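Flagella basal body P-ring formation protein FlgA (Salmonella typhimurium, PDB 3TEE) assists assembly of the flagellar P-ring in the periplasm, probably as a chaperone of the ring protein FlgI or as a modulator of the assembly. Local coordinates at residues R140-N152 and V184-L198. Numbering follows the deposited sequence.
Sequences RVKAGQRVQVIAN and VSGTVDSDGNILINL
A parallel strand pair, 146-152 with 194-197, joins the first and last strands of a five-stranded mixed sheet. Ile194 N donates to Gln148 O at 2.8 Å, and Ile194 O receives Ile150 N. Ile150 O then takes Ile196 N, and Ile196 O takes Asn152 N at 3.2 Å. The ladder weakens at its end, where Leu198 N lies 3.4 Å from Asn152 O.

Val149, Ala151, Ile194 and Ile196 lie on one face of the sheet. Val149 CG1 is anti to its own backbone nitrogen (chi1 173°) and meets Ile196 CD1 at 3.6 Å. Its CG2 branch touches Val184 CG2 of strand 183-188, the antiparallel neighbour of 194-197. Val176 of strand 173-178 packs against Val147, Val149 and Ile194. Because strand 146-152 pairs with strand 194-197, the sheet closes on itself in the C-terminal part of the chain. On the other face Leu195 CD2 lies against Ile150 CB. The Ile150 CD1 methyl reaches the amide of Asn193, 3.5 Å from ND2.

Before the strand, Arg140 lies over the type I turn 189-192. Its chain bends at chi2 (63°) and lays the guanidinium on Gly192, whose CA sits 3.7 Å above the centre of the plane. NE gives a nearly straight bond of 2.8 Å to Ser190 O, in the guanidinium plane. Asp189 OD1 accepts Asn193 N at 2.9 Å and braces the turn from within. Next to Arg140, Val141 CG2 touches both Val188 CG1 and Ile194 CD1. Arg140 and Val141 form a classic beta bulge opposite Ala168.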
# COMPACT_ATOMS: atom_id res chain seq x y z
N ARG A 140 -13.15 -7.90 7.64
CA ARG A 140 -14.52 -7.37 7.70
C ARG A 140 -15.44 -8.55 8.03
O ARG A 140 -16.40 -8.40 8.79
CB ARG A 140 -14.92 -6.70 6.36
CG ARG A 140 -16.31 -6.05 6.35
CD ARG A 140 -16.45 -4.89 7.33
NE ARG A 140 -17.85 -4.52 7.60
CZ ARG A 140 -18.60 -5.05 8.56
NH1 ARG A 140 -18.11 -6.02 9.33
NH2 ARG A 140 -19.84 -4.64 8.74
N VAL A 141 -15.08 -9.73 7.51
CA VAL A 141 -15.80 -10.96 7.74
C VAL A 141 -14.83 -11.95 8.40
O VAL A 141 -13.71 -12.12 7.93
CB VAL A 141 -16.40 -11.47 6.39
CG1 VAL A 141 -16.68 -12.96 6.41
CG2 VAL A 141 -17.66 -10.69 6.03
N LYS A 142 -15.26 -12.56 9.51
CA LYS A 142 -14.44 -13.55 10.23
C LYS A 142 -15.04 -14.94 10.12
O LYS A 142 -16.25 -15.06 10.08
CB LYS A 142 -14.25 -13.15 11.70
CG LYS A 142 -13.49 -11.82 11.88
CD LYS A 142 -13.51 -11.35 13.33
CE LYS A 142 -12.82 -10.02 13.48
NZ LYS A 142 -13.02 -9.44 14.83
N ALA A 143 -14.19 -15.99 10.09
CA ALA A 143 -14.63 -17.38 10.03
C ALA A 143 -15.60 -17.69 11.20
O ALA A 143 -15.32 -17.32 12.34
CB ALA A 143 -13.42 -18.30 10.08
N GLY A 144 -16.75 -18.27 10.87
CA GLY A 144 -17.78 -18.63 11.84
C GLY A 144 -18.87 -17.60 12.03
O GLY A 144 -19.90 -17.88 12.64
N GLN A 145 -18.67 -16.40 11.48
CA GLN A 145 -19.60 -15.28 11.57
C GLN A 145 -20.81 -15.48 10.67
O GLN A 145 -20.67 -15.95 9.54
CB GLN A 145 -18.88 -14.00 11.13
CG GLN A 145 -19.46 -12.69 11.60
CD GLN A 145 -18.40 -11.63 11.45
OE1 GLN A 145 -18.20 -11.07 10.36
NE2 GLN A 145 -17.67 -11.36 12.52
N ARG A 146 -22.00 -15.06 11.16
CA ARG A 146 -23.24 -15.07 10.40
C ARG A 146 -23.11 -13.92 9.40
O ARG A 146 -22.74 -12.81 9.79
CB ARG A 146 -24.45 -14.86 11.33
CG ARG A 146 -25.80 -14.86 10.62
CD ARG A 146 -26.97 -14.83 11.59
NE ARG A 146 -28.21 -14.40 10.94
CZ ARG A 146 -28.66 -13.15 10.94
NH1 ARG A 146 -27.97 -12.18 11.54
NH2 ARG A 146 -29.80 -12.85 10.33
N VAL A 147 -23.32 -14.21 8.11
CA VAL A 147 -23.18 -13.20 7.06
C VAL A 147 -24.39 -13.22 6.15
O VAL A 147 -25.15 -14.19 6.16
CB VAL A 147 -21.88 -13.37 6.23
CG1 VAL A 147 -20.63 -13.09 7.07
CG2 VAL A 147 -21.81 -14.75 5.58
N GLN A 148 -24.54 -12.18 5.33
CA GLN A 148 -25.62 -12.06 4.37
C GLN A 148 -25.03 -12.18 2.97
O GLN A 148 -24.05 -11.51 2.64
CB GLN A 148 -26.36 -10.70 4.52
CG GLN A 148 -27.35 -10.66 5.69
CD GLN A 148 -28.68 -11.31 5.37
OE1 GLN A 148 -29.13 -12.22 6.07
NE2 GLN A 148 -29.37 -10.84 4.33
N VAL A 149 -25.60 -13.08 2.18
CA VAL A 149 -25.21 -13.30 0.80
C VAL A 149 -26.25 -12.56 -0.06
O VAL A 149 -27.45 -12.79 0.09
CB VAL A 149 -25.11 -14.80 0.43
CG1 VAL A 149 -24.86 -14.99 -1.06
CG2 VAL A 149 -24.02 -15.50 1.25
N ILE A 150 -25.77 -11.69 -0.94
CA ILE A 150 -26.60 -10.88 -1.82
C ILE A 150 -26.19 -11.16 -3.26
O ILE A 150 -25.08 -10.80 -3.67
CB ILE A 150 -26.53 -9.36 -1.46
CG1 ILE A 150 -26.90 -9.11 0.03
CG2 ILE A 150 -27.39 -8.51 -2.42
CD1 ILE A 150 -26.57 -7.70 0.58
N ALA A 151 -27.08 -11.79 -4.02
CA ALA A 151 -26.87 -12.08 -5.43
C ALA A 151 -27.85 -11.27 -6.28
O ALA A 151 -29.03 -11.21 -5.95
CB ALA A 151 -27.01 -13.56 -5.69
N ASN A 152 -27.34 -10.61 -7.33
CA ASN A 152 -28.13 -9.76 -8.23
C ASN A 152 -27.70 -9.89 -9.70
O ASN A 152 -26.51 -10.05 -9.99
CB ASN A 152 -28.06 -8.30 -7.79
CG ASN A 152 -29.17 -7.89 -6.85
OD1 ASN A 152 -29.11 -8.14 -5.64
ND2 ASN A 152 -30.19 -7.23 -7.38
N VAL A 184 -21.24 -21.28 -1.06
CA VAL A 184 -21.26 -20.27 -2.13
C VAL A 184 -20.07 -19.36 -1.86
O VAL A 184 -19.52 -19.39 -0.77
CB VAL A 184 -22.62 -19.51 -2.28
CG1 VAL A 184 -23.78 -20.47 -2.56
CG2 VAL A 184 -22.92 -18.61 -1.07
N SER A 185 -19.64 -18.59 -2.86
CA SER A 185 -18.52 -17.67 -2.66
C SER A 185 -18.78 -16.35 -3.37
O SER A 185 -19.37 -16.34 -4.45
CB SER A 185 -17.20 -18.30 -3.10
OG SER A 185 -17.14 -18.49 -4.50
N GLY A 186 -18.37 -15.26 -2.74
CA GLY A 186 -18.53 -13.92 -3.28
C GLY A 186 -17.55 -12.92 -2.71
O GLY A 186 -16.64 -13.28 -1.96
N THR A 187 -17.76 -11.65 -3.03
CA THR A 187 -16.88 -10.54 -2.62
C THR A 187 -17.43 -9.84 -1.38
O THR A 187 -18.60 -9.48 -1.36
CB THR A 187 -16.70 -9.58 -3.80
OG1 THR A 187 -16.26 -10.33 -4.94
CG2 THR A 187 -15.71 -8.46 -3.51
N VAL A 188 -16.58 -9.64 -0.36
CA VAL A 188 -16.97 -8.92 0.86
C VAL A 188 -17.12 -7.41 0.55
O VAL A 188 -16.24 -6.83 -0.09
CB VAL A 188 -15.99 -9.16 2.04
CG1 VAL A 188 -16.40 -8.37 3.28
CG2 VAL A 188 -15.88 -10.64 2.38
N ASP A 189 -18.24 -6.80 0.98
CA ASP A 189 -18.45 -5.36 0.81
C ASP A 189 -18.23 -4.66 2.17
O ASP A 189 -18.06 -5.35 3.19
CB ASP A 189 -19.81 -5.03 0.15
CG ASP A 189 -21.09 -5.25 0.95
OD1 ASP A 189 -21.00 -5.43 2.18
OD2 ASP A 189 -22.18 -5.21 0.34
N SER A 190 -18.25 -3.30 2.19
CA SER A 190 -18.03 -2.49 3.40
C SER A 190 -19.00 -2.80 4.56
O SER A 190 -18.64 -2.59 5.72
CB SER A 190 -18.04 -1.01 3.06
OG SER A 190 -19.29 -0.60 2.52
N ASP A 191 -20.21 -3.33 4.25
CA ASP A 191 -21.23 -3.69 5.24
C ASP A 191 -21.08 -5.12 5.79
O ASP A 191 -21.89 -5.54 6.63
CB ASP A 191 -22.64 -3.47 4.67
CG ASP A 191 -23.03 -2.02 4.57
OD1 ASP A 191 -23.23 -1.38 5.63
OD2 ASP A 191 -23.15 -1.51 3.43
N GLY A 192 -20.05 -5.84 5.34
CA GLY A 192 -19.81 -7.22 5.75
C GLY A 192 -20.69 -8.22 5.03
O GLY A 192 -20.84 -9.36 5.48
N ASN A 193 -21.30 -7.80 3.90
CA ASN A 193 -22.14 -8.67 3.07
C ASN A 193 -21.26 -9.36 2.04
O ASN A 193 -20.21 -8.84 1.67
CB ASN A 193 -23.23 -7.86 2.35
CG ASN A 193 -24.18 -7.08 3.23
OD1 ASN A 193 -24.64 -7.55 4.28
ND2 ASN A 193 -24.56 -5.90 2.77
N ILE A 194 -21.72 -10.50 1.53
CA ILE A 194 -21.03 -11.26 0.51
C ILE A 194 -21.80 -11.05 -0.79
O ILE A 194 -22.97 -11.46 -0.88
CB ILE A 194 -20.97 -12.75 0.93
CG1 ILE A 194 -20.37 -12.95 2.36
CG2 ILE A 194 -20.35 -13.66 -0.16
CD1 ILE A 194 -19.11 -12.30 2.72
N LEU A 195 -21.16 -10.41 -1.78
CA LEU A 195 -21.82 -10.10 -3.05
C LEU A 195 -21.48 -11.07 -4.16
O LEU A 195 -20.31 -11.38 -4.39
CB LEU A 195 -21.55 -8.64 -3.50
CG LEU A 195 -21.78 -7.52 -2.47
CD1 LEU A 195 -21.38 -6.15 -3.05
CD2 LEU A 195 -23.24 -7.48 -1.98
N ILE A 196 -22.53 -11.54 -4.86
CA ILE A 196 -22.43 -12.44 -6.01
C ILE A 196 -23.12 -11.75 -7.19
O ILE A 196 -24.25 -11.27 -7.04
CB ILE A 196 -23.06 -13.84 -5.72
CG1 ILE A 196 -22.39 -14.54 -4.52
CG2 ILE A 196 -23.04 -14.73 -6.98
CD1 ILE A 196 -23.02 -15.86 -4.08
N ASN A 197 -22.45 -11.71 -8.35
CA ASN A 197 -22.99 -11.14 -9.59
C ASN A 197 -23.15 -12.26 -10.62
O ASN A 197 -22.17 -12.91 -10.97
CB ASN A 197 -22.08 -10.03 -10.12
CG ASN A 197 -22.13 -8.77 -9.30
OD1 ASN A 197 -23.13 -8.04 -9.28
ND2 ASN A 197 -21.03 -8.46 -8.63
N LEU A 198 -24.40 -12.52 -11.06
CA LEU A 198 -24.70 -13.57 -12.04
C LEU A 198 -24.61 -13.04 -13.47
O LEU A 198 -23.55 -13.10 -14.08
CB LEU A 198 -26.09 -14.21 -11.80
CG LEU A 198 -26.34 -15.01 -10.49
CD1 LEU A 198 -25.14 -15.84 -10.05
CD2 LEU A 198 -26.89 -14.13 -9.38